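Side-chain contact in tRNA uridine(34) acetyltransferase (Methanocaldococcus infernus, PDB 6IA8), which catalyses formation of 5-carboxymethyluridine at the tRNA wobble uridine, using acetyl-CoA, S-adenosyl-L-methionine and an iron-sulfur cluster: residues M472-A477 with E500-L505. Residues are numbered along the deposited sequence; the frame is centred on the assembly and turned at random.
Sequences MLMKEA and EYYRKL. With SO4 (sulfate ion), chain G; SO4 (sulfate ion), chain D.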
ATOM      1  N   MET A 472      -5.189 -16.319 -14.853  1.00 34.85           N
ATOM      2  CA  MET A 472      -6.603 -16.169 -15.190  1.00 35.85           C
ATOM      3  C   MET A 472      -7.074 -14.727 -14.977  1.00 39.79           C
ATOM      4  O   MET A 472      -7.862 -14.199 -15.770  1.00 31.34           O
ATOM      5  CB  MET A 472      -7.442 -17.144 -14.359  1.00 33.31           C
ATOM      6  CG  MET A 472      -7.337 -18.586 -14.796  1.00 43.41           C
ATOM      7  SD  MET A 472      -8.577 -19.639 -13.998  1.00 54.71           S
ATOM      8  CE  MET A 472      -7.830 -19.899 -12.389  1.00 63.97           C
ATOM      9  N   LEU A 473      -6.614 -14.061 -13.921  1.00 36.20           N
ATOM     10  CA  LEU A 473      -6.994 -12.663 -13.748  1.00 37.80           C
ATOM     11  C   LEU A 473      -6.430 -11.796 -14.871  1.00 31.48           C
ATOM     12  O   LEU A 473      -7.110 -10.885 -15.361  1.00 33.71           O
ATOM     13  CB  LEU A 473      -6.524 -12.155 -12.386  1.00 30.26           C
ATOM     14  CG  LEU A 473      -7.279 -12.680 -11.160  1.00 34.79           C
ATOM     15  CD1 LEU A 473      -6.582 -12.322  -9.870  1.00 35.79           C
ATOM     16  CD2 LEU A 473      -8.712 -12.128 -11.173  1.00 31.72           C
ATOM     17  N   MET A 474      -5.187 -12.052 -15.288  1.00 34.14           N
ATOM     18  CA  MET A 474      -4.611 -11.281 -16.389  1.00 31.00           C
ATOM     19  C   MET A 474      -5.386 -11.510 -17.679  1.00 35.32           C
ATOM     20  O   MET A 474      -5.660 -10.559 -18.427  1.00 30.96           O
ATOM     21  CB  MET A 474      -3.140 -11.641 -16.582  1.00 31.45           C
ATOM     22  CG  MET A 474      -2.256 -11.183 -15.419  1.00 32.00           C
ATOM     23  SD  MET A 474      -2.110  -9.349 -15.354  1.00 37.07           S
ATOM     24  CE  MET A 474      -1.167  -9.125 -16.864  1.00 36.41           C
ATOM     25  N   LYS A 475      -5.755 -12.765 -17.957  1.00 32.46           N
ATOM     26  CA  LYS A 475      -6.512 -13.037 -19.172  1.00 34.34           C
ATOM     27  C   LYS A 475      -7.838 -12.277 -19.142  1.00 34.98           C
ATOM     28  O   LYS A 475      -8.282 -11.710 -20.153  1.00 34.16           O
ATOM     29  CB  LYS A 475      -6.738 -14.546 -19.323  1.00 36.13           C
ATOM     30  CG  LYS A 475      -7.199 -14.956 -20.718  1.00 46.44           C
ATOM     31  N   GLU A 476      -8.506 -12.281 -17.990  1.00 32.58           N
ATOM     32  CA  GLU A 476      -9.789 -11.586 -17.894  1.00 34.54           C
ATOM     33  C   GLU A 476      -9.599 -10.080 -18.009  1.00 33.62           C
ATOM     34  O   GLU A 476     -10.392  -9.382 -18.652  1.00 34.69           O
ATOM     35  CB  GLU A 476     -10.480 -11.923 -16.579  1.00 35.02           C
ATOM     36  CG  GLU A 476     -11.819 -11.234 -16.385  1.00 37.76           C
ATOM     37  CD  GLU A 476     -12.913 -11.793 -17.256  1.00 51.61           C
ATOM     38  OE1 GLU A 476     -14.000 -11.204 -17.263  1.00 46.94           O
ATOM     39  OE2 GLU A 476     -12.689 -12.811 -17.943  1.00 47.12           O
ATOM     40  N   ALA A 477      -8.510  -9.565 -17.455  1.00 33.17           N
ATOM     41  CA  ALA A 477      -8.234  -8.139 -17.605  1.00 33.90           C
ATOM     42  C   ALA A 477      -8.017  -7.769 -19.071  1.00 33.09           C
ATOM     43  O   ALA A 477      -8.519  -6.737 -19.555  1.00 32.86           O
ATOM     44  CB  ALA A 477      -7.010  -7.746 -16.770  1.00 35.62           C
ATOM     45  N   GLU A 500       9.960 -10.507 -14.832  1.00 39.38           N
ATOM     46  CA  GLU A 500      10.122 -11.813 -15.466  1.00 46.43           C
ATOM     47  C   GLU A 500       8.789 -12.542 -15.542  1.00 43.78           C
ATOM     48  O   GLU A 500       8.504 -13.229 -16.526  1.00 41.87           O
ATOM     49  CB  GLU A 500      11.155 -12.653 -14.705  1.00 45.44           C
ATOM     50  CG  GLU A 500      11.717 -13.813 -15.491  1.00100.96           C
ATOM     51  CD  GLU A 500      12.431 -13.370 -16.754  1.00125.34           C
ATOM     52  OE1 GLU A 500      11.907 -13.634 -17.857  1.00125.26           O
ATOM     53  OE2 GLU A 500      13.509 -12.748 -16.643  1.00107.23           O
ATOM     54  N   TYR A 501       7.950 -12.388 -14.520  1.00 39.72           N
ATOM     55  CA  TYR A 501       6.648 -13.043 -14.503  1.00 39.78           C
ATOM     56  C   TYR A 501       5.788 -12.568 -15.661  1.00 50.78           C
ATOM     57  O   TYR A 501       5.148 -13.376 -16.339  1.00 42.62           O
ATOM     58  CB  TYR A 501       5.944 -12.764 -13.175  1.00 42.85           C
ATOM     59  CG  TYR A 501       4.531 -13.324 -13.072  1.00 36.41           C
ATOM     60  CD1 TYR A 501       4.305 -14.637 -12.659  1.00 41.21           C
ATOM     61  CD2 TYR A 501       3.438 -12.552 -13.411  1.00 33.40           C
ATOM     62  CE1 TYR A 501       3.011 -15.148 -12.564  1.00 40.87           C
ATOM     63  CE2 TYR A 501       2.139 -13.046 -13.322  1.00 39.52           C
ATOM     64  CZ  TYR A 501       1.928 -14.349 -12.907  1.00 39.85           C
ATOM     65  OH  TYR A 501       0.651 -14.840 -12.812  1.00 45.26           O
ATOM     66  N   TYR A 502       5.773 -11.260 -15.915  1.00 40.36           N
ATOM     67  CA  TYR A 502       4.972 -10.736 -17.017  1.00 38.66           C
ATOM     68  C   TYR A 502       5.580 -11.061 -18.377  1.00 42.23           C
ATOM     69  O   TYR A 502       4.845 -11.212 -19.366  1.00 36.80           O
ATOM     70  CB  TYR A 502       4.768  -9.223 -16.827  1.00 33.44           C
ATOM     71  CG  TYR A 502       3.952  -8.936 -15.552  1.00 34.21           C
ATOM     72  CD1 TYR A 502       2.609  -9.207 -15.508  1.00 32.52           C
ATOM     73  CD2 TYR A 502       4.551  -8.443 -14.389  1.00 30.82           C
ATOM     74  CE1 TYR A 502       1.862  -8.999 -14.359  1.00 35.68           C
ATOM     75  CE2 TYR A 502       3.821  -8.240 -13.225  1.00 35.19           C
ATOM     76  CZ  TYR A 502       2.465  -8.503 -13.228  1.00 34.85           C
ATOM     77  OH  TYR A 502       1.709  -8.292 -12.098  1.00 36.99           O
ATOM     78  N   ARG A 503       6.902 -11.188 -18.455  1.00 41.37           N
ATOM     79  CA  ARG A 503       7.496 -11.630 -19.707  1.00 45.55           C
ATOM     80  C   ARG A 503       6.979 -13.007 -20.086  1.00 49.49           C
ATOM     81  O   ARG A 503       6.692 -13.260 -21.260  1.00 44.29           O
ATOM     82  CB  ARG A 503       9.021 -11.644 -19.612  1.00 49.37           C
ATOM     83  CG  ARG A 503       9.622 -10.265 -19.527  1.00 48.01           C
ATOM     84  CD  ARG A 503      11.169 -10.278 -19.772  1.00 55.76           C
ATOM     85  NE  ARG A 503      11.695  -8.922 -19.632  1.00 71.86           N
ATOM     86  CZ  ARG A 503      12.339  -8.463 -18.562  1.00 89.65           C
ATOM     87  NH1 ARG A 503      12.568  -9.258 -17.520  1.00 84.01           N
ATOM     88  NH2 ARG A 503      12.768  -7.202 -18.543  1.00 65.98           N
ATOM     89  N   LYS A 504       6.854 -13.910 -19.108  1.00 45.49           N
ATOM     90  CA  LYS A 504       6.290 -15.231 -19.380  1.00 57.07           C
ATOM     91  C   LYS A 504       4.888 -15.127 -19.977  1.00 53.60           C
ATOM     92  O   LYS A 504       4.459 -16.016 -20.716  1.00 48.65           O
ATOM     93  CB  LYS A 504       6.240 -16.062 -18.095  1.00 55.55           C
ATOM     94  CG  LYS A 504       7.463 -16.907 -17.796  1.00 64.74           C
ATOM     95  CD  LYS A 504       8.556 -16.130 -17.099  1.00114.14           C
ATOM     96  CE  LYS A 504       9.693 -17.048 -16.664  1.00129.04           C
ATOM     97  NZ  LYS A 504       9.284 -17.989 -15.580  1.00 86.12           N
ATOM     98  N   LEU A 505       4.147 -14.076 -19.649  1.00 47.59           N
ATOM     99  CA  LEU A 505       2.798 -13.893 -20.169  1.00 46.66           C
ATOM    100  C   LEU A 505       2.758 -13.071 -21.454  1.00 49.21           C
ATOM    101  O   LEU A 505       1.680 -12.612 -21.848  1.00 57.01           O
ATOM    102  CB  LEU A 505       1.915 -13.230 -19.102  1.00 44.67           C
ATOM    103  CG  LEU A 505       1.847 -13.933 -17.746  1.00 44.62           C
ATOM    104  CD1 LEU A 505       0.806 -13.294 -16.879  1.00 38.54           C
ATOM    105  CD2 LEU A 505       1.559 -15.418 -17.928  1.00 57.50           C
TER
HETATM  106  S   SO4 G 606      11.848  -7.057 -22.587  1.00 94.50           S
HETATM  107  O1  SO4 G 606      10.869  -6.941 -21.511  1.00 94.71           O
HETATM  108  O2  SO4 G 606      11.682  -8.353 -23.236  1.00 85.22           O
HETATM  109  O3  SO4 G 606      13.190  -6.945 -22.030  1.00111.49           O
HETATM  110  O4  SO4 G 606      11.647  -5.997 -23.566  1.00 99.53           O
HETATM  111  S   SO4 D 603      -0.358 -18.106 -11.321  1.00 44.97           S
HETATM  112  O1  SO4 D 603      -1.273 -18.017 -12.476  1.00 41.04           O
HETATM  113  O2  SO4 D 603      -0.212 -19.562 -11.030  1.00 47.06           O
HETATM  114  O3  SO4 D 603       0.916 -17.491 -11.669  1.00 42.73           O
HETATM  115  O4  SO4 D 603      -0.974 -17.453 -10.154  1.00 42.32           O
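Met474 reaches from helix 469-484 to Tyr502 of helix 499-504 and to Leu505, which follows in the chain. Its chain bends at chi2 (-69°) and again at chi3, which turns the methyl to the edge of the Tyr502 ring. Met474 CE lies 3.9 Å from Tyr502 CE1, near the ring plane. Met474 SD also sits at the edge, 5.5 Å from the centroid of the Tyr502 ring and 82° off its normal, a Met-aromatic contact. Lower on the same side chain, Met474 CG meets Leu505 CD1 at 4.0 Å. Met474 crosses both partners at about a right angle. Over one face of the Tyr502 ring lies Tyr501 CD2. Leu446 of strand 440-448 touches Met474 and both tyrosines.

Two sulfates, probably from the crystallisation liquor, meet side chains of helix 499-504. Tyr501 OH donates to O3 of the chain D sulfate at 2.9 Å, in the plane of its ring. This ion is also held by backbone N-H groups of Gly468, Gly470 and Arg471, as a GNAT loop would hold the acetyl-CoA pyrophosphate. Arg503 NE donates to O1 of the chain G sulfate at 2.9 Å, nearly straight at 162°. Arg503 NH1 pairs with Glu179 and makes a long salt bridge, 3.7 Å from Arg503 NH1 to Glu500 OE2. A leucine in place of Arg503 would probably leave Glu179 without its mate and that sulfate without the NE bond.

Tyr502 and Leu446 probably bind acetyl-CoA, as in related enzymes. Between 472-477 and 500-505 the contact is apolar, with one Met-aromatic edge contact. The Tyr501 bond to sulfate is consistent with a site shaped for a phosphate-bearing cofactor.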